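Local coordinates for VP2 (Primate bocaparvovirus 1, PDB 7L0Y), which self-assembles as the structural coat protein into the 60-subunit, T=1 icosahedral capsid of human bocavirus 1, at residues A[29-40]-A[449-460]. Sequence-based numbering, arbitrary orientation.
Sequences KYVVTKNTRQFI and TGQVSCEIVWEV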
# COMPACT_ATOMS: atom_id res chain seq x y z
N LYS A 29 -64.89 -38.39 41.21
CA LYS A 29 -64.74 -39.35 40.13
C LYS A 29 -64.24 -40.71 40.57
O LYS A 29 -64.34 -41.67 39.80
CB LYS A 29 -63.80 -38.80 39.06
CG LYS A 29 -64.49 -37.97 38.00
CD LYS A 29 -65.05 -36.69 38.57
CE LYS A 29 -65.77 -35.89 37.51
NZ LYS A 29 -66.36 -34.63 38.06
N TYR A 30 -63.74 -40.85 41.79
CA TYR A 30 -63.08 -42.09 42.19
C TYR A 30 -63.36 -42.42 43.64
O TYR A 30 -63.51 -41.54 44.48
CB TYR A 30 -61.57 -42.03 41.99
CG TYR A 30 -61.17 -41.85 40.56
CD1 TYR A 30 -61.20 -42.92 39.68
CD2 TYR A 30 -60.75 -40.63 40.08
CE1 TYR A 30 -60.84 -42.77 38.37
CE2 TYR A 30 -60.39 -40.46 38.77
CZ TYR A 30 -60.43 -41.54 37.92
OH TYR A 30 -60.06 -41.38 36.61
N VAL A 31 -63.42 -43.71 43.90
CA VAL A 31 -63.40 -44.25 45.25
C VAL A 31 -62.31 -45.31 45.28
O VAL A 31 -62.26 -46.18 44.40
CB VAL A 31 -64.76 -44.84 45.66
CG1 VAL A 31 -64.65 -45.53 47.00
CG2 VAL A 31 -65.80 -43.75 45.72
N VAL A 32 -61.42 -45.21 46.25
CA VAL A 32 -60.37 -46.19 46.43
C VAL A 32 -60.67 -46.97 47.70
O VAL A 32 -60.86 -46.38 48.76
CB VAL A 32 -58.98 -45.53 46.52
CG1 VAL A 32 -57.94 -46.58 46.81
CG2 VAL A 32 -58.67 -44.83 45.23
N THR A 33 -60.74 -48.29 47.58
CA THR A 33 -60.90 -49.16 48.73
C THR A 33 -59.61 -49.92 48.95
O THR A 33 -58.99 -50.38 47.99
CB THR A 33 -62.08 -50.12 48.55
OG1 THR A 33 -61.91 -50.88 47.35
CG2 THR A 33 -63.40 -49.37 48.49
N LYS A 34 -59.20 -50.03 50.21
CA LYS A 34 -58.02 -50.77 50.60
C LYS A 34 -58.41 -51.77 51.67
O LYS A 34 -59.09 -51.40 52.63
CB LYS A 34 -56.93 -49.84 51.13
CG LYS A 34 -56.40 -48.88 50.12
CD LYS A 34 -55.31 -48.03 50.72
CE LYS A 34 -55.83 -47.18 51.86
NZ LYS A 34 -56.85 -46.18 51.43
N ASN A 35 -58.01 -53.01 51.50
CA ASN A 35 -58.35 -54.06 52.44
C ASN A 35 -57.17 -54.99 52.61
O ASN A 35 -56.55 -55.41 51.64
CB ASN A 35 -59.55 -54.87 51.96
CG ASN A 35 -60.85 -54.16 52.15
OD1 ASN A 35 -61.39 -54.15 53.25
ND2 ASN A 35 -61.35 -53.53 51.10
N THR A 36 -56.86 -55.33 53.85
CA THR A 36 -55.86 -56.33 54.15
C THR A 36 -56.52 -57.39 55.01
O THR A 36 -57.31 -57.07 55.89
CB THR A 36 -54.65 -55.76 54.90
OG1 THR A 36 -54.23 -54.56 54.26
CG2 THR A 36 -53.51 -56.72 54.82
N ARG A 37 -56.22 -58.65 54.72
CA ARG A 37 -56.60 -59.74 55.59
C ARG A 37 -55.38 -60.56 55.93
O ARG A 37 -54.38 -60.56 55.22
CB ARG A 37 -57.65 -60.67 54.98
CG ARG A 37 -58.95 -60.03 54.62
CD ARG A 37 -59.69 -59.55 55.83
NE ARG A 37 -60.98 -59.00 55.46
CZ ARG A 37 -61.18 -57.74 55.12
NH1 ARG A 37 -60.18 -56.88 55.10
NH2 ARG A 37 -62.40 -57.33 54.80
N GLN A 38 -55.48 -61.27 57.04
CA GLN A 38 -54.55 -62.31 57.42
C GLN A 38 -55.18 -63.62 56.98
O GLN A 38 -56.29 -63.95 57.40
CB GLN A 38 -54.32 -62.26 58.93
CG GLN A 38 -53.33 -63.23 59.54
CD GLN A 38 -51.91 -63.03 59.07
OE1 GLN A 38 -51.32 -63.93 58.49
NE2 GLN A 38 -51.39 -61.84 59.26
N PHE A 39 -54.49 -64.36 56.12
CA PHE A 39 -55.02 -65.61 55.60
C PHE A 39 -54.19 -66.76 56.15
O PHE A 39 -53.04 -66.59 56.54
CB PHE A 39 -55.01 -65.66 54.06
CG PHE A 39 -53.64 -65.67 53.46
CD1 PHE A 39 -52.95 -66.85 53.31
CD2 PHE A 39 -53.06 -64.51 53.03
CE1 PHE A 39 -51.70 -66.86 52.77
CE2 PHE A 39 -51.82 -64.52 52.47
CZ PHE A 39 -51.14 -65.69 52.34
N ILE A 40 -54.80 -67.93 56.18
CA ILE A 40 -54.13 -69.17 56.56
C ILE A 40 -54.43 -70.21 55.49
O ILE A 40 -55.58 -70.38 55.09
CB ILE A 40 -54.57 -69.66 57.95
CG1 ILE A 40 -53.77 -70.90 58.34
CG2 ILE A 40 -56.06 -69.93 58.00
CD1 ILE A 40 -53.97 -71.32 59.74
N THR A 449 -49.32 -68.80 56.87
CA THR A 449 -50.13 -67.63 57.10
C THR A 449 -49.44 -66.45 56.43
O THR A 449 -48.22 -66.42 56.31
CB THR A 449 -50.35 -67.34 58.59
OG1 THR A 449 -49.09 -67.13 59.24
CG2 THR A 449 -51.06 -68.48 59.25
N GLY A 450 -50.23 -65.48 56.00
CA GLY A 450 -49.68 -64.28 55.44
C GLY A 450 -50.74 -63.22 55.37
O GLY A 450 -51.86 -63.40 55.83
N GLN A 451 -50.38 -62.10 54.77
CA GLN A 451 -51.30 -60.99 54.57
C GLN A 451 -51.56 -60.83 53.08
O GLN A 451 -50.63 -60.85 52.28
CB GLN A 451 -50.74 -59.69 55.16
CG GLN A 451 -50.52 -59.78 56.66
CD GLN A 451 -50.03 -58.48 57.29
OE1 GLN A 451 -49.57 -57.58 56.61
NE2 GLN A 451 -50.11 -58.41 58.60
N VAL A 452 -52.83 -60.73 52.72
CA VAL A 452 -53.25 -60.27 51.40
C VAL A 452 -53.84 -58.88 51.55
O VAL A 452 -54.66 -58.64 52.43
CB VAL A 452 -54.27 -61.21 50.74
CG1 VAL A 452 -53.57 -62.37 50.19
CG2 VAL A 452 -55.27 -61.69 51.76
N SER A 453 -53.41 -57.98 50.68
CA SER A 453 -54.02 -56.67 50.57
C SER A 453 -54.60 -56.53 49.18
O SER A 453 -53.92 -56.79 48.18
CB SER A 453 -53.01 -55.56 50.85
OG SER A 453 -51.99 -55.54 49.87
N CYS A 454 -55.87 -56.16 49.11
CA CYS A 454 -56.55 -55.84 47.87
C CYS A 454 -56.78 -54.34 47.84
O CYS A 454 -57.14 -53.75 48.85
CB CYS A 454 -57.88 -56.60 47.76
SG CYS A 454 -58.78 -56.36 46.22
N GLU A 455 -56.55 -53.73 46.69
CA GLU A 455 -56.80 -52.31 46.53
C GLU A 455 -57.47 -52.08 45.18
O GLU A 455 -56.89 -52.37 44.14
CB GLU A 455 -55.51 -51.52 46.64
CG GLU A 455 -55.68 -50.03 46.55
CD GLU A 455 -54.38 -49.31 46.81
OE1 GLU A 455 -53.38 -49.99 47.09
OE2 GLU A 455 -54.36 -48.06 46.71
N ILE A 456 -58.69 -51.55 45.21
CA ILE A 456 -59.46 -51.33 44.00
C ILE A 456 -59.71 -49.84 43.85
O ILE A 456 -60.12 -49.18 44.80
CB ILE A 456 -60.80 -52.09 44.00
CG1 ILE A 456 -60.56 -53.59 44.04
CG2 ILE A 456 -61.59 -51.77 42.77
CD1 ILE A 456 -61.81 -54.37 44.15
N VAL A 457 -59.46 -49.32 42.66
CA VAL A 457 -59.91 -47.99 42.28
C VAL A 457 -61.26 -48.14 41.62
O VAL A 457 -61.42 -48.90 40.66
CB VAL A 457 -58.90 -47.30 41.36
CG1 VAL A 457 -59.44 -45.96 40.94
CG2 VAL A 457 -57.58 -47.14 42.06
N TRP A 458 -62.25 -47.43 42.13
CA TRP A 458 -63.61 -47.49 41.61
C TRP A 458 -63.88 -46.20 40.86
O TRP A 458 -63.78 -45.12 41.43
CB TRP A 458 -64.61 -47.66 42.75
CG TRP A 458 -64.46 -48.94 43.47
CD1 TRP A 458 -63.65 -49.18 44.53
CD2 TRP A 458 -65.18 -50.15 43.23
NE1 TRP A 458 -63.79 -50.48 44.94
CE2 TRP A 458 -64.74 -51.09 44.17
CE3 TRP A 458 -66.16 -50.52 42.32
CZ2 TRP A 458 -65.23 -52.38 44.21
CZ3 TRP A 458 -66.64 -51.79 42.37
CH2 TRP A 458 -66.18 -52.71 43.30
N GLU A 459 -64.21 -46.32 39.58
CA GLU A 459 -64.69 -45.16 38.84
C GLU A 459 -66.14 -44.92 39.22
O GLU A 459 -66.98 -45.81 39.11
CB GLU A 459 -64.54 -45.37 37.34
CG GLU A 459 -64.90 -44.16 36.53
CD GLU A 459 -64.73 -44.39 35.05
OE1 GLU A 459 -64.32 -45.50 34.66
OE2 GLU A 459 -65.02 -43.46 34.26
N VAL A 460 -66.44 -43.71 39.67
CA VAL A 460 -67.73 -43.45 40.28
C VAL A 460 -68.25 -42.13 39.73
O VAL A 460 -67.49 -41.30 39.24
CB VAL A 460 -67.60 -43.43 41.83
CG1 VAL A 460 -67.06 -42.10 42.32
CG2 VAL A 460 -68.87 -43.86 42.49
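Tyr30 to Ile40 pair with Thr449 to Glu459 as antiparallel strands, their axes at 167°. Val31, Thr33, Asn35, Arg37 and Phe39 form hydrogen-bonded pairs with Trp458, Ile456, Cys454, Val452 and Gly450. Val31 N donates to Trp458 O at 2.9 Å, and Trp458 N returns a bond to Val31 O. Beyond the Val31-Trp458 pair, Val460 N donates to Lys29 O.

A side-chain hydrogen bond runs diagonally between the strands, from Trp458 NE1 to Thr33 OG1 (3.1 Å). The hydroxyl lies in the indole plane, at the ring edge. Thr33 chi1 of 56° sets OG1 between its own backbone N and carbonyl carbon, with CG2 also against NE1 at 3.7 Å. At the other end, the Phe39 ring lies over Gly450, whose CA sits 4.0 Å from the ring centroid in a CH-pi contact. Phe39 CD2 also meets Val452 CG1 at 3.6 Å. On the opposite face, Lys34 and Glu455 run side by side, CG to CG 3.8 Å, but Lys34 NZ bonds to Gly23 O. Tyr30 CD1 packs on Val457 CG1 at 3.7 Å.

Strand 95-118 flanks 446-462 on its other edge, consistent with the jelly-roll core of parvovirus capsid proteins. The backbone bonds join strands far apart in sequence. Because Gly450 has no side chain, the Phe39 ring can lie directly on its backbone, and the N-H of the buried Trp458 indole is satisfied by the buried Thr33 hydroxyl.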